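PDB 6XSO: cellulase from Uncultured bacterium, which probably hydrolyses internal beta-1,4 linkages of cellulose and related plant polysaccharides such as xylan, as a broad-specificity endoglucanase of glycoside hydrolase family 5. Local coordinates for residues A323-S326 and L327-F331; S212-N215 and A216-T220; S182-F185 and A186-A190; G93-E97 and A98-R102. All coordinates share one frame; numbering follows the deposited sequence.

Interaction 1 (A323-S326 and L327-F331). With LMR ((2S)-2-hydroxybutanedioic acid), chain C.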
loop_
_atom_site.group_PDB
_atom_site.type_symbol
_atom_site.label_atom_id
_atom_site.label_comp_id
_atom_site.label_asym_id
_atom_site.label_seq_id
_atom_site.Cartn_x
_atom_site.Cartn_y
_atom_site.Cartn_z
ATOM N N ALA A 323 -17.606 16.044 10.598
ATOM C CA ALA A 323 -17.514 17.381 11.166
ATOM C C ALA A 323 -17.390 18.492 10.135
ATOM O O ALA A 323 -17.777 19.630 10.434
ATOM C CB ALA A 323 -16.310 17.481 12.103
ATOM N N ARG A 324 -16.815 18.216 8.969
ATOM C CA ARG A 324 -16.533 19.243 7.961
ATOM C C ARG A 324 -16.577 18.586 6.583
ATOM O O ARG A 324 -15.591 18.549 5.837
ATOM C CB ARG A 324 -15.206 19.943 8.258
ATOM C CG ARG A 324 -13.998 19.033 8.516
ATOM C CD ARG A 324 -12.775 19.772 9.104
ATOM N NE ARG A 324 -13.132 20.457 10.336
ATOM C CZ ARG A 324 -13.212 19.879 11.532
ATOM N NH1 ARG A 324 -12.929 18.586 11.674
ATOM N NH2 ARG A 324 -13.603 20.590 12.586
ATOM N N LYS A 325 -17.745 18.026 6.253
ATOM C CA LYS A 325 -17.863 17.170 5.080
ATOM C C LYS A 325 -17.580 17.932 3.797
ATOM O O LYS A 325 -16.848 17.440 2.925
ATOM C CB LYS A 325 -19.250 16.534 5.033
ATOM C CG LYS A 325 -19.451 15.592 3.836
ATOM C CD LYS A 325 -20.862 15.038 3.796
ATOM C CE LYS A 325 -21.103 13.988 4.882
ATOM N NZ LYS A 325 -22.331 13.168 4.569
ATOM N N SER A 326 -18.133 19.136 3.660
ATOM C CA SER A 326 -17.896 19.888 2.434
ATOM C C SER A 326 -16.424 20.233 2.264
ATOM O O SER A 326 -15.881 20.114 1.160
ATOM C CB SER A 326 -18.730 21.160 2.413
ATOM O OG SER A 326 -18.396 21.908 1.252
ATOM N N LEU A 327 -15.759 20.676 3.340
ATOM C CA LEU A 327 -14.327 20.945 3.239
ATOM C C LEU A 327 -13.566 19.678 2.863
ATOM O O LEU A 327 -12.636 19.715 2.043
ATOM C CB LEU A 327 -13.790 21.501 4.554
ATOM C CG LEU A 327 -12.368 22.044 4.487
ATOM C CD1 LEU A 327 -12.281 23.346 3.691
ATOM C CD2 LEU A 327 -11.835 22.259 5.898
ATOM N N MET A 328 -13.976 18.534 3.422
ATOM C CA MET A 328 -13.339 17.279 3.062
ATOM C C MET A 328 -13.524 16.980 1.578
ATOM O O MET A 328 -12.587 16.526 0.903
ATOM C CB MET A 328 -13.896 16.132 3.906
ATOM C CG MET A 328 -13.231 14.829 3.575
ATOM S SD MET A 328 -13.862 13.513 4.606
ATOM C CE MET A 328 -12.812 12.170 4.069
ATOM N N PHE A 329 -14.737 17.196 1.059
ATOM C CA PHE A 329 -14.999 16.951 -0.354
ATOM C C PHE A 329 -14.210 17.909 -1.250
ATOM O O PHE A 329 -13.773 17.514 -2.336
ATOM C CB PHE A 329 -16.504 17.046 -0.629
ATOM C CG PHE A 329 -17.323 15.867 -0.109
ATOM C CD1 PHE A 329 -16.759 14.811 0.587
ATOM C CD2 PHE A 329 -18.677 15.826 -0.343
ATOM C CE1 PHE A 329 -17.553 13.742 1.034
ATOM C CE2 PHE A 329 -19.454 14.764 0.094
ATOM C CZ PHE A 329 -18.908 13.744 0.777
ATOM N N GLN A 330 -14.037 19.166 -0.828
ATOM C CA GLN A 330 -13.204 20.085 -1.601
ATOM C C GLN A 330 -11.751 19.634 -1.582
ATOM O O GLN A 330 -11.033 19.777 -2.581
ATOM C CB GLN A 330 -13.332 21.502 -1.043
ATOM C CG GLN A 330 -14.751 22.023 -1.055
ATOM C CD GLN A 330 -14.913 23.267 -0.201
ATOM O OE1 GLN A 330 -14.153 24.232 -0.336
ATOM N NE2 GLN A 330 -15.897 23.250 0.693
ATOM N N PHE A 331 -11.308 19.083 -0.450
ATOM C CA PHE A 331 -9.971 18.513 -0.358
ATOM C C PHE A 331 -9.828 17.334 -1.313
ATOM O O PHE A 331 -8.837 17.234 -2.053
ATOM C CB PHE A 331 -9.690 18.098 1.103
ATOM C CG PHE A 331 -8.606 17.059 1.248
ATOM C CD1 PHE A 331 -7.285 17.399 1.042
ATOM C CD2 PHE A 331 -8.917 15.755 1.582
ATOM C CE1 PHE A 331 -6.283 16.457 1.161
ATOM C CE2 PHE A 331 -7.925 14.801 1.689
ATOM C CZ PHE A 331 -6.608 15.157 1.491
HETATM C C1 LMR C . -14.362 24.061 8.557
HETATM O O1A LMR C . -14.677 23.318 9.544
HETATM O O1B LMR C . -13.305 24.738 8.560
HETATM C C2 LMR C . -15.274 24.138 7.329
HETATM O O2 LMR C . -16.440 23.472 7.714
HETATM C C3 LMR C . -15.559 25.562 6.894
HETATM C C4 LMR C . -16.645 25.531 5.814
HETATM O O4A LMR C . -17.297 26.581 5.559
HETATM O O4B LMR C . -16.907 24.473 5.171
#
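Lys325 lays its aliphatic chain over one face of the Phe329 ring, one helical turn further on. Its CG sits 3.8 Å from the ring centroid, displaced toward the rim, and makes a CH-pi contact; CD continues past CZ and CE2. The two side chains run alongside each other, since the lysine chain starts with CG anti to the backbone N (chi1 -179°), which carries CG and CD across the ring face. Its ammonium group then goes on to a salt bridge with Asp367 of helix 366-377, the helix against which Phe329 also packs. Were Phe329 an alanine, the lysine methylenes would probably lose the face they lie on, and a gap is likely to open toward helix 366-377.

This is the first turn of helix 325-341, with Arg324 at its N-cap position. The carbonyl O of Arg324 accepts from Met328 N at 2.9 Å, and the next two i to i+4 bonds follow, the second of them from Gln330 N to Ser326 O. Gln330 also reaches back along the turn: in one of its two conformers NE2 donates to Ser326 OG at 2.9 Å, the hydroxyl lying close to the amide plane, so this bond is probably not permanent.

Beside the helix start, a malate ion is held lightly. Arg324 NE gives its carboxylate O1A a weak hydrogen bond of 3.3 Å at the edge of the guanidinium, while Leu327 CD2 comes 3.9 Å from O1B. The stronger partner of Arg324 is Asp320, bridged through NH1, which suggests that the malate adds a weak, probably electrostatic contact to an existing charge pair.

Interaction 2 (S212-N215 and A216-T220)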
loop_
_atom_site.group_PDB
_atom_site.type_symbol
_atom_site.label_atom_id
_atom_site.label_comp_id
_atom_site.label_asym_id
_atom_site.label_seq_id
_atom_site.Cartn_x
_atom_site.Cartn_y
_atom_site.Cartn_z
ATOM N N SER A 212 16.009 -6.903 -1.249
ATOM C CA SER A 212 15.666 -8.292 -0.999
ATOM C C SER A 212 14.343 -8.652 -1.655
ATOM O O SER A 212 14.214 -9.737 -2.227
ATOM C CB SER A 212 15.592 -8.543 0.504
ATOM O OG SER A 212 16.871 -8.791 1.061
ATOM N N PHE A 213 13.351 -7.759 -1.556
ATOM C CA PHE A 213 12.042 -7.965 -2.173
ATOM C C PHE A 213 12.170 -8.126 -3.671
ATOM O O PHE A 213 11.684 -9.107 -4.247
ATOM C CB PHE A 213 11.171 -6.759 -1.832
ATOM C CG PHE A 213 9.964 -6.561 -2.710
ATOM C CD1 PHE A 213 8.901 -7.447 -2.686
ATOM C CD2 PHE A 213 9.874 -5.434 -3.512
ATOM C CE1 PHE A 213 7.766 -7.218 -3.471
ATOM C CE2 PHE A 213 8.757 -5.186 -4.284
ATOM C CZ PHE A 213 7.694 -6.076 -4.262
ATOM N N VAL A 214 12.829 -7.168 -4.326
ATOM C CA VAL A 214 12.938 -7.228 -5.780
ATOM C C VAL A 214 13.678 -8.491 -6.194
ATOM O O VAL A 214 13.240 -9.224 -7.088
ATOM C CB VAL A 214 13.602 -5.954 -6.324
ATOM C CG1 VAL A 214 13.957 -6.121 -7.781
ATOM C CG2 VAL A 214 12.657 -4.758 -6.149
ATOM N N ASN A 215 14.808 -8.772 -5.540
ATOM C CA ASN A 215 15.602 -9.929 -5.920
ATOM C C ASN A 215 14.827 -11.225 -5.724
ATOM O O ASN A 215 14.906 -12.136 -6.559
ATOM C CB ASN A 215 16.889 -9.964 -5.101
ATOM C CG ASN A 215 17.854 -8.843 -5.467
ATOM O OD1 ASN A 215 17.721 -8.200 -6.509
ATOM N ND2 ASN A 215 18.833 -8.599 -4.595
ATOM N N ALA A 216 14.077 -11.332 -4.626
ATOM C CA ALA A 216 13.328 -12.558 -4.374
ATOM C C ALA A 216 12.232 -12.736 -5.414
ATOM O O ALA A 216 12.024 -13.838 -5.933
ATOM C CB ALA A 216 12.724 -12.517 -2.971
ATOM N N VAL A 217 11.538 -11.650 -5.747
ATOM C CA VAL A 217 10.435 -11.758 -6.688
ATOM C C VAL A 217 10.961 -12.058 -8.086
ATOM O O VAL A 217 10.520 -13.005 -8.746
ATOM C CB VAL A 217 9.583 -10.477 -6.672
ATOM C CG1 VAL A 217 8.577 -10.523 -7.827
ATOM C CG2 VAL A 217 8.874 -10.294 -5.353
ATOM N N ARG A 218 11.914 -11.255 -8.560
ATOM C CA ARG A 218 12.399 -11.440 -9.921
ATOM C C ARG A 218 13.096 -12.783 -10.079
ATOM O O ARG A 218 13.083 -13.363 -11.173
ATOM C CB ARG A 218 13.324 -10.299 -10.313
ATOM C CG ARG A 218 12.716 -8.924 -10.073
ATOM C CD ARG A 218 12.298 -8.306 -11.362
ATOM N NE ARG A 218 11.841 -6.935 -11.222
ATOM C CZ ARG A 218 10.591 -6.552 -11.482
ATOM N NH1 ARG A 218 9.687 -7.448 -11.863
ATOM N NH2 ARG A 218 10.251 -5.277 -11.358
ATOM N N GLY A 219 13.687 -13.299 -8.996
ATOM C CA GLY A 219 14.384 -14.576 -9.050
ATOM C C GLY A 219 13.488 -15.773 -9.276
ATOM O O GLY A 219 13.983 -16.846 -9.646
ATOM N N THR A 220 12.182 -15.624 -9.064
ATOM C CA THR A 220 11.279 -16.728 -9.329
ATOM C C THR A 220 10.999 -16.910 -10.817
ATOM O O THR A 220 10.384 -17.912 -11.202
ATOM C CB THR A 220 9.960 -16.581 -8.576
ATOM O OG1 THR A 220 9.260 -15.410 -9.021
ATOM C CG2 THR A 220 10.171 -16.478 -7.096
#
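Phe213 and Val217 meet one turn apart near the C-terminal end of helix 196-219, one of the helices that surround the eight-stranded parallel barrel of this TIM-barrel enzyme. The apolar contacts come first. Val217 CG2 lies 3.8 Å from Phe213 CE1, approaching the ring obliquely, and the two side chains lie side by side. With its CG anti to the backbone N (chi1 161°), the phenylalanine extends along the same flank as the valine, and both reach Leu229 of strand 229-232 and Phe170 of strand 168-171. Together they give the helix a hydrophobic strip against the barrel wall. A second pair, Val214 and Arg218, also runs side by side: Val214 CG1 touches the arginine's CG at 3.8 Å, so a methyl flanks the aliphatic start of a charged chain.

The polar end of that arginine is occupied farther out. Its guanidinium forms a salt bridge with Glu260 and hydrogen bonds with the backbone oxygens of Arg227 and Asn224, which ties the helix to the loops leading into strands 229-232 and 264-270.

Backbone hydrogen bonds make up the third group. Ala216, Val217 and Arg218 donate to the carbonyls four residues earlier, the straightest being Arg218 N to Val214 O at 2.8 Å, with an N-H...O angle of 171°. Gly219 N approaches Asn215 O from above the carbonyl plane, at 3.0 Å. Val217 O takes two donors, Thr220 N and, in its carbonyl plane at 2.7 Å, Thr220 OG1.

Interaction 3 (S182-F185 and A186-A190)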
loop_
_atom_site.group_PDB
_atom_site.type_symbol
_atom_site.label_atom_id
_atom_site.label_comp_id
_atom_site.label_asym_id
_atom_site.label_seq_id
_atom_site.Cartn_x
_atom_site.Cartn_y
_atom_site.Cartn_z
ATOM N N SER A 182 9.489 5.358 15.232
ATOM C CA SER A 182 9.432 6.757 14.834
ATOM C C SER A 182 8.574 6.949 13.589
ATOM O O SER A 182 8.820 6.329 12.548
ATOM C CB SER A 182 10.834 7.265 14.487
ATOM O OG SER A 182 11.726 7.205 15.574
ATOM N N TRP A 183 7.597 7.848 13.684
ATOM C CA TRP A 183 6.900 8.350 12.507
ATOM C C TRP A 183 7.682 9.524 11.913
ATOM O O TRP A 183 8.653 10.019 12.491
ATOM C CB TRP A 183 5.442 8.726 12.857
ATOM C CG TRP A 183 4.660 7.513 13.278
ATOM C CD1 TRP A 183 4.307 7.161 14.551
ATOM C CD2 TRP A 183 4.196 6.465 12.427
ATOM N NE1 TRP A 183 3.653 5.960 14.545
ATOM C CE2 TRP A 183 3.552 5.516 13.251
ATOM C CE3 TRP A 183 4.201 6.261 11.043
ATOM C CZ2 TRP A 183 2.959 4.365 12.738
ATOM C CZ3 TRP A 183 3.625 5.105 10.535
ATOM C CH2 TRP A 183 3.009 4.173 11.380
ATOM N N CYS A 184 7.232 9.969 10.731
ATOM C CA CYS A 184 7.691 11.197 10.079
ATOM C C CYS A 184 9.045 11.028 9.399
ATOM O O CYS A 184 9.181 11.289 8.199
ATOM C CB CYS A 184 7.734 12.398 11.042
ATOM S SG CYS A 184 6.187 12.694 11.911
ATOM N N PHE A 185 10.052 10.594 10.153
ATOM C CA PHE A 185 11.370 10.306 9.607
ATOM C C PHE A 185 12.116 9.428 10.606
ATOM O O PHE A 185 11.797 9.404 11.800
ATOM C CB PHE A 185 12.134 11.601 9.273
ATOM C CG PHE A 185 12.314 12.536 10.436
ATOM C CD1 PHE A 185 13.368 12.382 11.327
ATOM C CD2 PHE A 185 11.422 13.592 10.631
ATOM C CE1 PHE A 185 13.521 13.260 12.404
ATOM C CE2 PHE A 185 11.579 14.464 11.699
ATOM C CZ PHE A 185 12.621 14.290 12.584
ATOM N N ALA A 186 13.109 8.689 10.105
ATOM C CA ALA A 186 13.823 7.755 10.965
ATOM C C ALA A 186 14.508 8.501 12.107
ATOM O O ALA A 186 15.191 9.513 11.895
ATOM C CB ALA A 186 14.843 6.949 10.169
ATOM N N SER A 187 14.311 7.992 13.326
ATOM C CA SER A 187 14.874 8.478 14.602
ATOM C C SER A 187 14.150 9.682 15.200
ATOM O O SER A 187 14.598 10.207 16.215
ATOM C CB SER A 187 16.393 8.711 14.554
ATOM O OG SER A 187 16.737 9.982 14.038
ATOM N N PHE A 188 13.007 10.096 14.639
ATOM C CA PHE A 188 12.233 11.205 15.204
ATOM C C PHE A 188 11.865 10.965 16.661
ATOM O O PHE A 188 11.781 11.921 17.441
ATOM C CB PHE A 188 10.996 11.435 14.331
ATOM C CG PHE A 188 10.042 12.507 14.832
ATOM C CD1 PHE A 188 10.481 13.797 15.090
ATOM C CD2 PHE A 188 8.706 12.215 15.011
ATOM C CE1 PHE A 188 9.600 14.764 15.531
ATOM C CE2 PHE A 188 7.825 13.178 15.452
ATOM C CZ PHE A 188 8.275 14.451 15.715
ATOM N N ALA A 189 11.672 9.711 17.057
ATOM C CA ALA A 189 11.267 9.396 18.426
ATOM C C ALA A 189 12.441 9.291 19.393
ATOM O O ALA A 189 12.228 9.022 20.583
ATOM C CB ALA A 189 10.443 8.108 18.444
ATOM N N ALA A 190 13.666 9.510 18.920
ATOM C CA ALA A 190 14.818 9.468 19.797
ATOM C C ALA A 190 14.872 10.713 20.680
ATOM O O ALA A 190 14.191 11.712 20.439
ATOM C CB ALA A 190 16.107 9.424 18.976
#
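Phe188 presses its CB onto one face of the Phe185 ring, 3.8 Å from the centroid, across a type II beta turn that runs from Phe185 to Phe188. The turn belongs to the long loop between strand 168-171 and helix 196-219, on the barrel of the family 5 fold, and a type I turn from Ser187 to Ala190 follows directly. The type II turn is closed by Phe188 N to Phe185 O, 3.2 Å.

The tight part is aromatic. Phe185 CZ comes to 3.3 Å from Phe188 CD1, and the two rings meet obliquely, their planes 54° apart. Phe185 can fold back over the turn because its CG sits between the backbone N and the carbonyl carbon (chi1 57°), which brings the ring beneath the residue three places on. His246 and Tyr203 also border this ring, while Trp243 meets that of Phe188. A serine in place of Phe185 would probably deprive Phe188 CB of the face it rests on and leave the Phe188 ring freer to turn.

The outer side is looser. Trp183 is exposed and its side chain takes little part, though its carbonyl O approaches Phe188 CB. Cys184 SG makes an oblique sulfur-aromatic contact, 4.5 Å from the Phe188 centroid, and Ala189 is likewise exposed at the surface. Between the two parts, the buried side chain of Ser182 crosses to the second turn, with Asp178 as a further partner of its hydroxyl. There Ala189 N donates to Ser182 OG at 2.9 Å, with an N-H...O angle of 161°.

Interaction 4 (G93-E97 and A98-R102)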
loop_
_atom_site.group_PDB
_atom_site.type_symbol
_atom_site.label_atom_id
_atom_site.label_comp_id
_atom_site.label_asym_id
_atom_site.label_seq_id
_atom_site.Cartn_x
_atom_site.Cartn_y
_atom_site.Cartn_z
ATOM N N GLY A 93 8.923 -19.968 8.448
ATOM C CA GLY A 93 8.487 -18.911 7.571
ATOM C C GLY A 93 7.570 -19.354 6.454
ATOM O O GLY A 93 7.223 -18.528 5.604
ATOM N N LYS A 94 7.174 -20.626 6.431
ATOM C CA LYS A 94 6.282 -21.129 5.391
ATOM C C LYS A 94 4.845 -20.701 5.676
ATOM O O LYS A 94 4.334 -20.906 6.781
ATOM C CB LYS A 94 6.380 -22.656 5.300
ATOM C CG LYS A 94 5.594 -23.229 4.102
ATOM C CD LYS A 94 5.730 -24.729 3.984
ATOM C CE LYS A 94 4.826 -25.457 4.966
ATOM N NZ LYS A 94 4.761 -26.912 4.658
ATOM N N VAL A 95 4.198 -20.118 4.664
ATOM C CA VAL A 95 2.796 -19.697 4.745
ATOM C C VAL A 95 1.934 -20.930 4.514
ATOM O O VAL A 95 2.176 -21.697 3.575
ATOM C CB VAL A 95 2.494 -18.627 3.681
ATOM C CG1 VAL A 95 1.004 -18.241 3.691
ATOM C CG2 VAL A 95 3.382 -17.391 3.885
ATOM N N ASN A 96 0.921 -21.130 5.353
ATOM C CA ASN A 96 0.103 -22.324 5.189
ATOM C C ASN A 96 -0.735 -22.221 3.914
ATOM O O ASN A 96 -1.071 -21.132 3.448
ATOM C CB ASN A 96 -0.780 -22.584 6.408
ATOM C CG ASN A 96 -1.751 -21.484 6.672
ATOM O OD1 ASN A 96 -2.808 -21.390 6.034
ATOM N ND2 ASN A 96 -1.423 -20.643 7.645
ATOM N N GLU A 97 -1.059 -23.386 3.340
ATOM C CA GLU A 97 -1.716 -23.405 2.031
ATOM C C GLU A 97 -3.103 -22.778 2.087
ATOM O O GLU A 97 -3.525 -22.096 1.141
ATOM C CB GLU A 97 -1.788 -24.840 1.502
ATOM C CG GLU A 97 -0.439 -25.407 1.109
ATOM C CD GLU A 97 -0.528 -26.839 0.615
ATOM O OE1 GLU A 97 -1.661 -27.350 0.462
ATOM O OE2 GLU A 97 0.537 -27.451 0.379
ATOM N N ALA A 98 -3.822 -22.969 3.194
ATOM C CA ALA A 98 -5.182 -22.434 3.277
ATOM C C ALA A 98 -5.177 -20.911 3.225
ATOM O O ALA A 98 -6.063 -20.295 2.614
ATOM C CB ALA A 98 -5.863 -22.918 4.560
ATOM N N TRP A 99 -4.189 -20.282 3.868
ATOM C CA TRP A 99 -4.146 -18.828 3.870
ATOM C C TRP A 99 -3.793 -18.294 2.488
ATOM O O TRP A 99 -4.430 -17.352 1.993
ATOM C CB TRP A 99 -3.148 -18.306 4.915
ATOM C CG TRP A 99 -3.144 -16.792 4.916
ATOM C CD1 TRP A 99 -2.133 -15.960 4.522
ATOM C CD2 TRP A 99 -4.251 -15.943 5.259
ATOM N NE1 TRP A 99 -2.534 -14.644 4.625
ATOM C CE2 TRP A 99 -3.830 -14.605 5.072
ATOM C CE3 TRP A 99 -5.546 -16.183 5.728
ATOM C CZ2 TRP A 99 -4.662 -13.514 5.329
ATOM C CZ3 TRP A 99 -6.374 -15.093 5.986
ATOM C CH2 TRP A 99 -5.926 -13.779 5.783
ATOM N N MET A 100 -2.805 -18.905 1.831
ATOM C CA MET A 100 -2.430 -18.442 0.502
ATOM C C MET A 100 -3.595 -18.606 -0.465
ATOM O O MET A 100 -3.828 -17.745 -1.314
ATOM C CB MET A 100 -1.191 -19.200 0.014
ATOM C CG MET A 100 -0.538 -18.534 -1.221
ATOM S SD MET A 100 0.239 -16.916 -0.938
ATOM C CE MET A 100 1.798 -17.455 -0.227
ATOM N N LYS A 101 -4.325 -19.717 -0.350
ATOM C CA LYS A 101 -5.519 -19.927 -1.164
ATOM C C LYS A 101 -6.547 -18.829 -0.944
ATOM O O LYS A 101 -7.194 -18.375 -1.898
ATOM C CB LYS A 101 -6.102 -21.283 -0.803
ATOM C CG LYS A 101 -7.340 -21.687 -1.572
ATOM C CD LYS A 101 -7.690 -23.159 -1.309
ATOM C CE LYS A 101 -8.971 -23.579 -2.017
ATOM N NZ LYS A 101 -9.271 -25.022 -1.759
ATOM N N ARG A 102 -6.722 -18.381 0.301
ATOM C CA ARG A 102 -7.714 -17.337 0.558
ATOM C C ARG A 102 -7.279 -16.004 -0.046
ATOM O O ARG A 102 -8.090 -15.293 -0.649
ATOM C CB ARG A 102 -7.995 -17.183 2.054
ATOM C CG ARG A 102 -8.978 -16.057 2.388
ATOM C CD ARG A 102 -10.309 -16.278 1.706
ATOM N NE ARG A 102 -11.183 -15.131 1.892
ATOM C CZ ARG A 102 -12.223 -14.851 1.115
ATOM N NH1 ARG A 102 -12.520 -15.639 0.092
ATOM N NH2 ARG A 102 -12.964 -13.786 1.363
#
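Lys94 to Asn96 run in extended and the chain turns at Asn96 into helix 97-111, whose first backbone bonds are Met100 N to Asn96 O, long at 3.3 Å but nearly straight at 169°, and Lys101 N to Glu97 O at 2.9 Å. Asn96 is the N-cap. Its OD1 accepts from Trp99 N at 2.8 Å, the donor tilted 32° from the plane of the side-chain carbonyl, and so takes up an N-H of the first turn; Trp99 N also makes a weak bond to Asn96 O. CG stands between the backbone N and the carbonyl carbon (chi1 62°), which turns the amide back over the helix start. The other end of that amide, ND2, donates to Glu88, which probably helps fix its rotation.

This N-cap opens the helix that links strand 78-81 to strand 116-119, a beta-alpha-beta crossover of the TIM barrel. Val95, just before the cap, meets Met100 in what fits a hydrophobic staple, its CG1 lying 4.1 Å from Met100 CE. Bends at chi2 and chi3 curl the methionine back toward the valine. The same Val95 CG1 meets the edge of the Trp99 indole in plane, at 4.0 Å from CD1. Beyond the segments, the Trp99 ring stacks on His54, and Val95 packs on Leu153 of helix 140-161, where Ala160 receives Met100.

The four contacts follow one another along a single TIM-barrel chain in the order interaction 4, 3, 2, 1, and none touches another. Interactions 4 and 1 occupy the starts of helices 97-111 and 325-341, on opposite sides of the chain's centre with their own centres about 41 Å apart; interaction 2 lies near the end of helix 196-219. Interaction 3 sits in the loop leading to that same helix, its centre about 29 Å from that of interaction 2. Interactions 2 and 4 are nearest, about 19 Å between centres, and both pack against helix 140-161. Local contacts of this kind thus shape helix ends and a loop turn at separate points around one barrel.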